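Local coordinates for protein choline kinase (PDB 3MES) that probably transfers a phosphate to choline and ethanolamine, as a nucleotide- and magnesium-binding kinase of the choline/ethanolamine kinase family, at residues Lys60-Trp65 against Asn138-Phe143; Tyr72-Gln77 against Val88-Asn93; Asn84-Val89 against Leu106-Gly111. All coordinates share one frame; numbering follows the deposited sequence.

Contact 1: Lys60-Trp65 against Asn138-Phe143; sequences KNIPGW and NIIADF
Ile62 O accepts a hydrogen bond from Trp65 N of its own segment at 2.9 Å. This bond closes a type II beta turn whose first two residues, Ile62 and Pro63, lean on Ile140. Gly64 takes the positive phi (95°) that the third place of such a turn requires. Across the contact the meeting is apolar. Ile140 CG2 does the touching: it lies 3.9 Å from Pro63 CD and 4.0 Å from Asn61 O. CG2 stands trans to the backbone N of Ile140, and this turns the methyl branch toward the turn. Ile62 meets the same methyl more loosely, with its CG1 4.4 Å from Ile140 CG2. One residue further on, Ala141 CB rests against Asn61 CB at 3.9 Å. The amide of Asn61 is held from its own helix, where ND2 bonds to Ile57 O. Ile62 CD1 covers an outer part of one Trp65 indole face. Ile140 and Ala141 share one partner, Ile148, and form a classic beta bulge in edge strand 139-143. The end of helix 51-61 and the turn after it pack on this bulge, while Ile62 and Ile140 also touch Ile105 of strand 104-109 and Ile148 of strand 146-150.

Contact 2: Tyr72-Gln77 against Val88-Asn93; sequences YIEVKQ and VVSIVN
Val88 and Lys76 form a hydrogen-bonded antiparallel pair, with Val88 N bonded to Lys76 O at 3.0 Å and Lys76 N returning a bond to Val88 O. Val89 follows on the other face of the hairpin, between two partners. Its CG1 meets Ile73 CG2 at 3.6 Å, and its CG2 lies alongside Val75 CG2 at 4.0 Å. The two methyls are split this way because CG1 is trans to the backbone N (chi1 -175°), while CG2 sits beside it. Ser90 pairs with Glu74. Its carbonyl oxygen takes a bond from Glu74 N (3.0 Å), and Ser90 N bonds back to Glu74 O. A water also joins their side chains, hydrogen-bonded to Glu74 OE2 and Ser90 OG. Ile91 returns to the face of Val89. Its CD1 runs beside Ile73 CG1, 3.7 Å away. Val92 leaves the strand but still gives its N to Tyr72 O at 2.9 Å, and its CG1 touches Glu74 CG at 3.9 Å, the two side chains crossing near a right angle. Asn93 lies beside Tyr72, CB 3.5 Å from Tyr72 CD1, with ring and amide planes 48° apart. The hairpin is thus two-sided. Ile73, Val75, Val89 and Ile91 make an apolar face, and Ile73 and Val75 also meet Ile55 of helix 51-61. The other face mixes Glu74, Ser90 and Lys76 with Val88. With its water it is the more polar one, so the apolar face is the one suited to pack on the helix.

Contact 3: Asn84-Val89 against Leu106-Gly111; sequences NQLFVV and LFRIYG. With ADP (adenosine-5'-diphosphate), chain I.
Strands 85-91 and 104-109 run antiparallel in the five-stranded sheet of the kinase N-terminal lobe, and Leu86 and Arg108 face the bound ADP side by side. Leu86 CD2 lies over the centre of the Arg108 guanidinium face, 3.8 Å from Arg108 CZ, while Leu86 CD1 reaches toward ADP O5'. Arg108 works through its edge. Its chain extends trans to the backbone N, then bends at chi3 (-66°). This brings NH2 to ADP O2A at 2.7 Å in a nearly straight bond (174°), and NH1 to ADP O2B at 3.1 Å. NE makes a salt bridge with Glu149, so all three nitrogens of the head have partners. The role is reminiscent of the phosphate-binding lysine of protein kinases, though here the glutamate comes from strand 146-150. Leu106 packs against one face of the adenine, its CG 3.7 Å from ADP N7. On the opposite sheet face, Phe87 and Phe107 form a hydrogen-bonded pair, and their CB atoms are 4.0 Å apart. The Phe87 ring crosses to Ile109, CE2 meeting CD1, and both phenyl groups pack on Ile54 of helix 51-61. Asn84, just before strand 85-91, sets its amide plane 85° from the guanidinium. Its backbone N binds ADP O1B, and its ND2 makes a weak bond to the same O2B that Arg108 NH1 holds. These two donors thus converge on one phosphate oxygen, which would offset their closeness. The other end of the amide is fixed too: Asn84 OD1 receives Gly111 N on a lone pair, in the carbonyl plane, at 2.8 Å.

All three contacts belong to the N-terminal lobe, and their centres lie 13 to 15 Å apart. Contacts 2 and 3 share Val88 and Val89 of strand 85-91, which pairs with strand 73-78 on one side and strand 104-109 on the other. Along the chain both are nested inside the loop closed by contact 1, which reaches the far edge strand 139-143. Trp65 of contact 1 connects them: its ring packs on Val89 O and on Ile91 CG1. Phe143 CZ of contact 1 packs on Phe107 CZ of contact 3. One side of the sheet is therefore packed by helix 51-61 and the turn after it, while the Leu86, Leu106 and Arg108 side holds ADP.

Contact 1: Lys60-Trp65 against Asn138-Phe143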
loop_
_atom_site.group_PDB
_atom_site.type_symbol
_atom_site.label_atom_id
_atom_site.label_comp_id
_atom_site.label_asym_id
_atom_site.label_seq_id
_atom_site.Cartn_x
_atom_site.Cartn_y
_atom_site.Cartn_z
ATOM N N LYS B 60 8.278 -30.827 -14.733
ATOM C CA LYS B 60 8.388 -31.898 -13.752
ATOM C C LYS B 60 8.144 -31.412 -12.327
ATOM O O LYS B 60 7.699 -32.175 -11.468
ATOM C CB LYS B 60 9.766 -32.559 -13.850
ATOM C CG LYS B 60 10.020 -33.622 -12.799
ATOM C CD LYS B 60 11.381 -34.272 -12.991
ATOM C CE LYS B 60 11.587 -35.424 -12.019
ATOM N NZ LYS B 60 12.845 -36.170 -12.310
ATOM N N ASN B 61 8.432 -30.139 -12.080
ATOM C CA ASN B 61 8.420 -29.611 -10.721
ATOM C C ASN B 61 7.361 -28.544 -10.464
ATOM O O ASN B 61 6.987 -28.298 -9.318
ATOM C CB ASN B 61 9.808 -29.079 -10.360
ATOM C CG ASN B 61 10.864 -30.168 -10.353
ATOM O OD1 ASN B 61 10.956 -30.952 -9.409
ATOM N ND2 ASN B 61 11.667 -30.223 -11.411
ATOM N N ILE B 62 6.878 -27.910 -11.528
ATOM C CA ILE B 62 5.865 -26.866 -11.392
ATOM C C ILE B 62 4.458 -27.442 -11.501
ATOM O O ILE B 62 4.049 -27.886 -12.569
ATOM C CB ILE B 62 6.027 -25.775 -12.466
ATOM C CG1 ILE B 62 7.466 -25.261 -12.503
ATOM C CG2 ILE B 62 5.043 -24.639 -12.220
ATOM C CD1 ILE B 62 7.708 -24.220 -13.574
ATOM N N PRO B 63 3.707 -27.420 -10.392
ATOM C CA PRO B 63 2.351 -27.956 -10.371
ATOM C C PRO B 63 1.526 -27.468 -11.558
ATOM O O PRO B 63 1.452 -26.265 -11.805
ATOM C CB PRO B 63 1.778 -27.398 -9.066
ATOM C CG PRO B 63 2.962 -27.228 -8.186
ATOM C CD PRO B 63 4.100 -26.845 -9.091
ATOM N N GLY B 64 0.919 -28.401 -12.286
ATOM C CA GLY B 64 0.053 -28.064 -13.410
ATOM C C GLY B 64 0.751 -28.090 -14.758
ATOM O O GLY B 64 0.099 -28.170 -15.803
ATOM N N TRP B 65 2.080 -28.025 -14.735
ATOM C CA TRP B 65 2.874 -27.947 -15.959
ATOM C C TRP B 65 3.176 -29.326 -16.534
ATOM O O TRP B 65 3.586 -29.451 -17.688
ATOM C CB TRP B 65 4.189 -27.211 -15.690
ATOM C CG TRP B 65 4.045 -25.728 -15.525
ATOM C CD1 TRP B 65 3.067 -25.069 -14.840
ATOM C CD2 TRP B 65 4.927 -24.719 -16.036
ATOM N NE1 TRP B 65 3.277 -23.711 -14.904
ATOM C CE2 TRP B 65 4.413 -23.472 -15.631
ATOM C CE3 TRP B 65 6.097 -24.750 -16.802
ATOM C CZ2 TRP B 65 5.028 -22.267 -15.965
ATOM C CZ3 TRP B 65 6.707 -23.556 -17.132
ATOM C CH2 TRP B 65 6.171 -22.329 -16.715
ATOM N N ASN B 138 7.918 -16.565 -3.856
ATOM C CA ASN B 138 7.754 -17.963 -3.475
ATOM C C ASN B 138 8.708 -18.898 -4.220
ATOM O O ASN B 138 8.948 -18.729 -5.413
ATOM C CB ASN B 138 6.309 -18.410 -3.698
ATOM C CG ASN B 138 6.002 -19.738 -3.038
ATOM O OD1 ASN B 138 5.259 -20.559 -3.580
ATOM N ND2 ASN B 138 6.576 -19.958 -1.860
ATOM N N ILE B 139 9.251 -19.880 -3.503
ATOM C CA ILE B 139 10.086 -20.907 -4.114
ATOM C C ILE B 139 9.225 -22.096 -4.515
ATOM O O ILE B 139 8.565 -22.706 -3.676
ATOM C CB ILE B 139 11.183 -21.405 -3.151
ATOM C CG1 ILE B 139 12.205 -20.306 -2.866
ATOM C CG2 ILE B 139 11.883 -22.633 -3.722
ATOM C CD1 ILE B 139 13.230 -20.700 -1.826
ATOM N N ILE B 140 9.233 -22.426 -5.799
ATOM C CA ILE B 140 8.441 -23.542 -6.298
ATOM C C ILE B 140 9.263 -24.827 -6.327
ATOM O O ILE B 140 8.754 -25.909 -6.032
ATOM C CB ILE B 140 7.878 -23.241 -7.698
ATOM C CG1 ILE B 140 6.988 -21.997 -7.646
ATOM C CG2 ILE B 140 7.109 -24.439 -8.240
ATOM C CD1 ILE B 140 6.616 -21.449 -9.001
ATOM N N ALA B 141 10.538 -24.700 -6.677
ATOM C CA ALA B 141 11.463 -25.827 -6.661
ATOM C C ALA B 141 12.852 -25.347 -6.258
ATOM O O ALA B 141 13.314 -24.301 -6.717
ATOM C CB ALA B 141 11.502 -26.510 -8.016
ATOM N N ASP B 142 13.513 -26.118 -5.400
ATOM C CA ASP B 142 14.788 -25.706 -4.824
ATOM C C ASP B 142 15.849 -26.802 -4.931
ATOM O O ASP B 142 15.753 -27.833 -4.267
ATOM C CB ASP B 142 14.588 -25.309 -3.356
ATOM C CG ASP B 142 15.872 -24.856 -2.691
ATOM O OD1 ASP B 142 16.956 -25.099 -3.259
ATOM O OD2 ASP B 142 15.800 -24.260 -1.596
ATOM N N PHE B 143 16.856 -26.570 -5.768
ATOM C CA PHE B 143 17.979 -27.499 -5.899
ATOM C C PHE B 143 19.323 -26.779 -5.799
ATOM O O PHE B 143 19.384 -25.552 -5.855
ATOM C CB PHE B 143 17.887 -28.304 -7.200
ATOM C CG PHE B 143 17.518 -27.482 -8.402
ATOM C CD1 PHE B 143 18.499 -26.953 -9.226
ATOM C CD2 PHE B 143 16.189 -27.245 -8.714
ATOM C CE1 PHE B 143 18.164 -26.197 -10.335
ATOM C CE2 PHE B 143 15.844 -26.489 -9.821
ATOM C CZ PHE B 143 16.835 -25.964 -10.634
#

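Contact 2: Tyr72-Gln77 against Val88-Asn93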
loop_
_atom_site.group_PDB
_atom_site.type_symbol
_atom_site.label_atom_id
_atom_site.label_comp_id
_atom_site.label_asym_id
_atom_site.label_seq_id
_atom_site.Cartn_x
_atom_site.Cartn_y
_atom_site.Cartn_z
ATOM N N TYR B 72 4.043 -24.739 -26.023
ATOM C CA TYR B 72 3.320 -23.642 -25.383
ATOM C C TYR B 72 4.154 -22.990 -24.286
ATOM O O TYR B 72 3.666 -22.141 -23.540
ATOM C CB TYR B 72 1.989 -24.134 -24.811
ATOM C CG TYR B 72 1.083 -24.761 -25.843
ATOM C CD1 TYR B 72 0.421 -23.978 -26.779
ATOM C CD2 TYR B 72 0.890 -26.135 -25.884
ATOM C CE1 TYR B 72 -0.406 -24.545 -27.728
ATOM C CE2 TYR B 72 0.063 -26.713 -26.829
ATOM C CZ TYR B 72 -0.583 -25.912 -27.748
ATOM O OH TYR B 72 -1.407 -26.480 -28.693
ATOM N N ILE B 73 5.414 -23.396 -24.193
ATOM C CA ILE B 73 6.323 -22.848 -23.197
ATOM C C ILE B 73 7.439 -22.057 -23.866
ATOM O O ILE B 73 8.070 -22.535 -24.810
ATOM C CB ILE B 73 6.949 -23.961 -22.341
ATOM C CG1 ILE B 73 5.858 -24.857 -21.754
ATOM C CG2 ILE B 73 7.815 -23.362 -21.243
ATOM C CD1 ILE B 73 6.390 -26.056 -20.998
ATOM N N GLU B 74 7.685 -20.845 -23.379
ATOM C CA GLU B 74 8.773 -20.038 -23.913
ATOM C C GLU B 74 9.790 -19.684 -22.834
ATOM O O GLU B 74 9.440 -19.126 -21.795
ATOM C CB GLU B 74 8.245 -18.758 -24.563
ATOM C CG GLU B 74 7.976 -17.638 -23.576
ATOM C CD GLU B 74 8.312 -16.273 -24.141
ATOM O OE1 GLU B 74 8.823 -16.209 -25.279
ATOM O OE2 GLU B 74 8.073 -15.265 -23.443
ATOM N N VAL B 75 11.050 -20.018 -23.090
ATOM C CA VAL B 75 12.143 -19.635 -22.210
ATOM C C VAL B 75 12.856 -18.420 -22.787
ATOM O O VAL B 75 13.360 -18.464 -23.909
ATOM C CB VAL B 75 13.168 -20.769 -22.055
ATOM C CG1 VAL B 75 14.409 -20.268 -21.329
ATOM C CG2 VAL B 75 12.551 -21.951 -21.327
ATOM N N LYS B 76 12.900 -17.334 -22.023
ATOM C CA LYS B 76 13.568 -16.130 -22.491
ATOM C C LYS B 76 14.516 -15.595 -21.421
ATOM O O LYS B 76 14.087 -15.163 -20.351
ATOM C CB LYS B 76 12.540 -15.073 -22.910
ATOM C CG LYS B 76 12.549 -13.808 -22.078
ATOM C CD LYS B 76 13.599 -12.831 -22.602
ATOM C CE LYS B 76 13.633 -11.549 -21.773
ATOM N NZ LYS B 76 12.451 -10.677 -22.027
ATOM N N GLN B 77 15.812 -15.645 -21.712
ATOM C CA GLN B 77 16.824 -15.206 -20.761
ATOM C C GLN B 77 16.882 -13.689 -20.643
ATOM O O GLN B 77 16.895 -12.977 -21.649
ATOM C CB GLN B 77 18.201 -15.751 -21.148
ATOM C CG GLN B 77 19.314 -15.316 -20.210
ATOM C CD GLN B 77 20.593 -16.093 -20.427
ATOM O OE1 GLN B 77 20.767 -16.749 -21.454
ATOM N NE2 GLN B 77 21.497 -16.026 -19.457
ATOM N N VAL B 88 12.926 -16.006 -17.754
ATOM C CA VAL B 88 11.496 -15.935 -17.530
ATOM C C VAL B 88 10.832 -17.015 -18.373
ATOM O O VAL B 88 10.893 -16.981 -19.602
ATOM C CB VAL B 88 10.921 -14.561 -17.890
ATOM C CG1 VAL B 88 9.473 -14.472 -17.446
ATOM C CG2 VAL B 88 11.742 -13.456 -17.242
ATOM N N VAL B 89 10.215 -17.983 -17.703
ATOM C CA VAL B 89 9.563 -19.088 -18.388
ATOM C C VAL B 89 8.052 -18.921 -18.324
ATOM O O VAL B 89 7.451 -19.041 -17.257
ATOM C CB VAL B 89 9.956 -20.442 -17.775
ATOM C CG1 VAL B 89 9.362 -21.583 -18.587
ATOM C CG2 VAL B 89 11.472 -20.567 -17.696
ATOM N N SER B 90 7.442 -18.647 -19.471
ATOM C CA SER B 90 6.013 -18.369 -19.523
ATOM C C SER B 90 5.242 -19.423 -20.308
ATOM O O SER B 90 5.801 -20.130 -21.145
ATOM C CB SER B 90 5.764 -16.994 -20.148
ATOM O OG SER B 90 6.527 -15.992 -19.503
ATOM N N ILE B 91 3.950 -19.523 -20.017
ATOM C CA ILE B 91 3.033 -20.294 -20.839
ATOM C C ILE B 91 2.335 -19.316 -21.777
ATOM O O ILE B 91 1.655 -18.395 -21.327
ATOM C CB ILE B 91 1.981 -21.025 -19.986
ATOM C CG1 ILE B 91 2.663 -21.933 -18.959
ATOM C CG2 ILE B 91 1.041 -21.825 -20.869
ATOM C CD1 ILE B 91 3.584 -22.969 -19.568
ATOM N N VAL B 92 2.513 -19.513 -23.079
ATOM C CA VAL B 92 2.030 -18.551 -24.067
ATOM C C VAL B 92 0.606 -18.826 -24.547
ATOM O O VAL B 92 0.029 -18.024 -25.282
ATOM C CB VAL B 92 2.971 -18.478 -25.285
ATOM C CG1 VAL B 92 4.284 -17.809 -24.901
ATOM C CG2 VAL B 92 3.213 -19.869 -25.855
ATOM N N ASN B 93 0.042 -19.958 -24.136
ATOM C CA ASN B 93 -1.334 -20.295 -24.490
ATOM C C ASN B 93 -2.307 -19.951 -23.368
ATOM O O ASN B 93 -2.185 -20.458 -22.253
ATOM C CB ASN B 93 -1.452 -21.778 -24.848
ATOM C CG ASN B 93 -2.885 -22.195 -25.142
ATOM O OD1 ASN B 93 -3.152 -23.347 -25.487
ATOM N ND2 ASN B 93 -3.814 -21.258 -25.007
HETATM O O HOH W 1 9.089 -16.058 -20.891
#

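Contact 3: Asn84-Val89 against Leu106-Gly111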
loop_
_atom_site.group_PDB
_atom_site.type_symbol
_atom_site.label_atom_id
_atom_site.label_comp_id
_atom_site.label_asym_id
_atom_site.label_seq_id
_atom_site.Cartn_x
_atom_site.Cartn_y
_atom_site.Cartn_z
ATOM N N ASN B 84 23.906 -14.260 -11.687
ATOM C CA ASN B 84 23.260 -15.515 -12.047
ATOM C C ASN B 84 22.614 -15.494 -13.424
ATOM O O ASN B 84 22.389 -14.430 -13.999
ATOM C CB ASN B 84 22.218 -15.888 -10.990
ATOM C CG ASN B 84 22.805 -15.949 -9.593
ATOM O OD1 ASN B 84 23.708 -16.738 -9.320
ATOM N ND2 ASN B 84 22.290 -15.111 -8.700
ATOM N N GLN B 85 22.320 -16.679 -13.947
ATOM C CA GLN B 85 21.605 -16.800 -15.209
ATOM C C GLN B 85 20.109 -16.830 -14.930
ATOM O O GLN B 85 19.603 -17.762 -14.311
ATOM C CB GLN B 85 22.026 -18.068 -15.948
ATOM C CG GLN B 85 23.520 -18.184 -16.193
ATOM C CD GLN B 85 23.880 -19.431 -16.980
ATOM O OE1 GLN B 85 23.367 -19.656 -18.077
ATOM N NE2 GLN B 85 24.769 -20.247 -16.424
ATOM N N LEU B 86 19.404 -15.799 -15.382
ATOM C CA LEU B 86 17.978 -15.687 -15.117
ATOM C C LEU B 86 17.160 -15.910 -16.379
ATOM O O LEU B 86 17.525 -15.456 -17.464
ATOM C CB LEU B 86 17.649 -14.321 -14.508
ATOM C CG LEU B 86 18.413 -13.937 -13.236
ATOM C CD1 LEU B 86 17.892 -12.618 -12.674
ATOM C CD2 LEU B 86 18.327 -15.038 -12.189
ATOM N N PHE B 87 16.047 -16.615 -16.230
ATOM C CA PHE B 87 15.149 -16.867 -17.345
ATOM C C PHE B 87 13.713 -16.656 -16.906
ATOM O O PHE B 87 13.322 -17.069 -15.816
ATOM C CB PHE B 87 15.310 -18.302 -17.860
ATOM C CG PHE B 87 16.715 -18.658 -18.251
ATOM C CD1 PHE B 87 17.153 -18.479 -19.554
ATOM C CD2 PHE B 87 17.592 -19.189 -17.321
ATOM C CE1 PHE B 87 18.446 -18.813 -19.919
ATOM C CE2 PHE B 87 18.887 -19.526 -17.679
ATOM C CZ PHE B 87 19.314 -19.338 -18.980
ATOM N N VAL B 88 12.926 -16.006 -17.754
ATOM C CA VAL B 88 11.496 -15.935 -17.530
ATOM C C VAL B 88 10.832 -17.015 -18.373
ATOM O O VAL B 88 10.893 -16.981 -19.602
ATOM C CB VAL B 88 10.921 -14.561 -17.890
ATOM C CG1 VAL B 88 9.473 -14.472 -17.446
ATOM C CG2 VAL B 88 11.742 -13.456 -17.242
ATOM N N VAL B 89 10.215 -17.983 -17.703
ATOM C CA VAL B 89 9.563 -19.088 -18.388
ATOM C C VAL B 89 8.052 -18.921 -18.324
ATOM O O VAL B 89 7.451 -19.041 -17.257
ATOM C CB VAL B 89 9.956 -20.442 -17.775
ATOM C CG1 VAL B 89 9.362 -21.583 -18.587
ATOM C CG2 VAL B 89 11.472 -20.567 -17.696
ATOM N N LEU B 106 10.275 -17.656 -12.603
ATOM C CA LEU B 106 11.628 -17.134 -12.723
ATOM C C LEU B 106 12.616 -18.270 -12.488
ATOM O O LEU B 106 12.691 -18.820 -11.391
ATOM C CB LEU B 106 11.848 -16.006 -11.709
ATOM C CG LEU B 106 13.135 -15.180 -11.769
ATOM C CD1 LEU B 106 14.331 -15.980 -11.272
ATOM C CD2 LEU B 106 13.373 -14.653 -13.177
ATOM N N PHE B 107 13.358 -18.636 -13.529
ATOM C CA PHE B 107 14.316 -19.734 -13.434
ATOM C C PHE B 107 15.706 -19.191 -13.136
ATOM O O PHE B 107 16.306 -18.515 -13.967
ATOM C CB PHE B 107 14.335 -20.543 -14.732
ATOM C CG PHE B 107 14.899 -21.928 -14.577
ATOM C CD1 PHE B 107 14.057 -23.025 -14.466
ATOM C CD2 PHE B 107 16.267 -22.137 -14.543
ATOM C CE1 PHE B 107 14.570 -24.302 -14.324
ATOM C CE2 PHE B 107 16.786 -23.413 -14.401
ATOM C CZ PHE B 107 15.935 -24.496 -14.291
ATOM N N ARG B 108 16.214 -19.495 -11.946
ATOM C CA ARG B 108 17.492 -18.954 -11.502
ATOM C C ARG B 108 18.577 -20.023 -11.428
ATOM O O ARG B 108 18.443 -21.008 -10.703
ATOM C CB ARG B 108 17.333 -18.273 -10.139
ATOM C CG ARG B 108 18.628 -17.752 -9.546
ATOM C CD ARG B 108 18.405 -17.163 -8.158
ATOM N NE ARG B 108 17.569 -15.966 -8.189
ATOM C CZ ARG B 108 18.034 -14.735 -8.388
ATOM N NH1 ARG B 108 19.332 -14.538 -8.581
ATOM N NH2 ARG B 108 17.204 -13.701 -8.396
ATOM N N ILE B 109 19.654 -19.820 -12.181
ATOM C CA ILE B 109 20.813 -20.699 -12.113
ATOM C C ILE B 109 21.990 -19.969 -11.466
ATOM O O ILE B 109 22.422 -18.926 -11.950
ATOM C CB ILE B 109 21.217 -21.216 -13.506
ATOM C CG1 ILE B 109 20.029 -21.909 -14.179
ATOM C CG2 ILE B 109 22.401 -22.165 -13.398
ATOM C CD1 ILE B 109 20.381 -22.605 -15.476
ATOM N N TYR B 110 22.499 -20.519 -10.369
ATOM C CA TYR B 110 23.547 -19.855 -9.601
ATOM C C TYR B 110 24.870 -19.779 -10.357
ATOM O O TYR B 110 25.462 -20.805 -10.697
ATOM C CB TYR B 110 23.758 -20.555 -8.257
ATOM C CG TYR B 110 22.499 -20.693 -7.433
ATOM C CD1 TYR B 110 21.667 -19.603 -7.214
ATOM C CD2 TYR B 110 22.149 -21.912 -6.862
ATOM C CE1 TYR B 110 20.517 -19.724 -6.459
ATOM C CE2 TYR B 110 20.999 -22.041 -6.103
ATOM C CZ TYR B 110 20.188 -20.943 -5.905
ATOM O OH TYR B 110 19.042 -21.059 -5.151
ATOM N N GLY B 111 25.328 -18.560 -10.615
ATOM C CA GLY B 111 26.645 -18.345 -11.197
ATOM C C GLY B 111 27.653 -18.117 -10.088
ATOM O O GLY B 111 27.281 -18.029 -8.920
HETATM P PB ADP I . 21.711 -11.220 -9.729
HETATM O O1B ADP I . 22.523 -11.741 -10.893
HETATM O O2B ADP I . 21.406 -12.249 -8.668
HETATM O O3B ADP I . 22.188 -9.887 -9.198
HETATM P PA ADP I . 19.069 -10.205 -9.608
HETATM O O1A ADP I . 19.568 -8.939 -8.953
HETATM O O2A ADP I . 18.343 -11.249 -8.799
HETATM O O3A ADP I . 20.281 -10.917 -10.396
HETATM O "O5'" ADP I . 18.147 -9.784 -10.853
HETATM C "C5'" ADP I . 16.742 -9.654 -10.700
HETATM C "C4'" ADP I . 16.240 -8.765 -11.822
HETATM O "O4'" ADP I . 15.525 -9.565 -12.760
HETATM C "C3'" ADP I . 15.272 -7.730 -11.277
HETATM O "O3'" ADP I . 15.747 -6.418 -11.577
HETATM C "C2'" ADP I . 13.960 -7.995 -11.980
HETATM O "O2'" ADP I . 13.778 -7.026 -13.014
HETATM C "C1'" ADP I . 14.125 -9.380 -12.578
HETATM N N9 ADP I . 13.655 -10.395 -11.606
HETATM C C8 ADP I . 14.439 -11.105 -10.772
HETATM N N7 ADP I . 13.704 -11.955 -10.009
HETATM C C5 ADP I . 12.415 -11.790 -10.358
HETATM C C6 ADP I . 11.117 -12.375 -9.946
HETATM N N6 ADP I . 11.056 -13.327 -8.984
HETATM N N1 ADP I . 10.001 -11.925 -10.564
HETATM C C2 ADP I . 10.053 -10.979 -11.520
HETATM N N3 ADP I . 11.193 -10.406 -11.947
HETATM C C4 ADP I . 12.387 -10.762 -11.412
#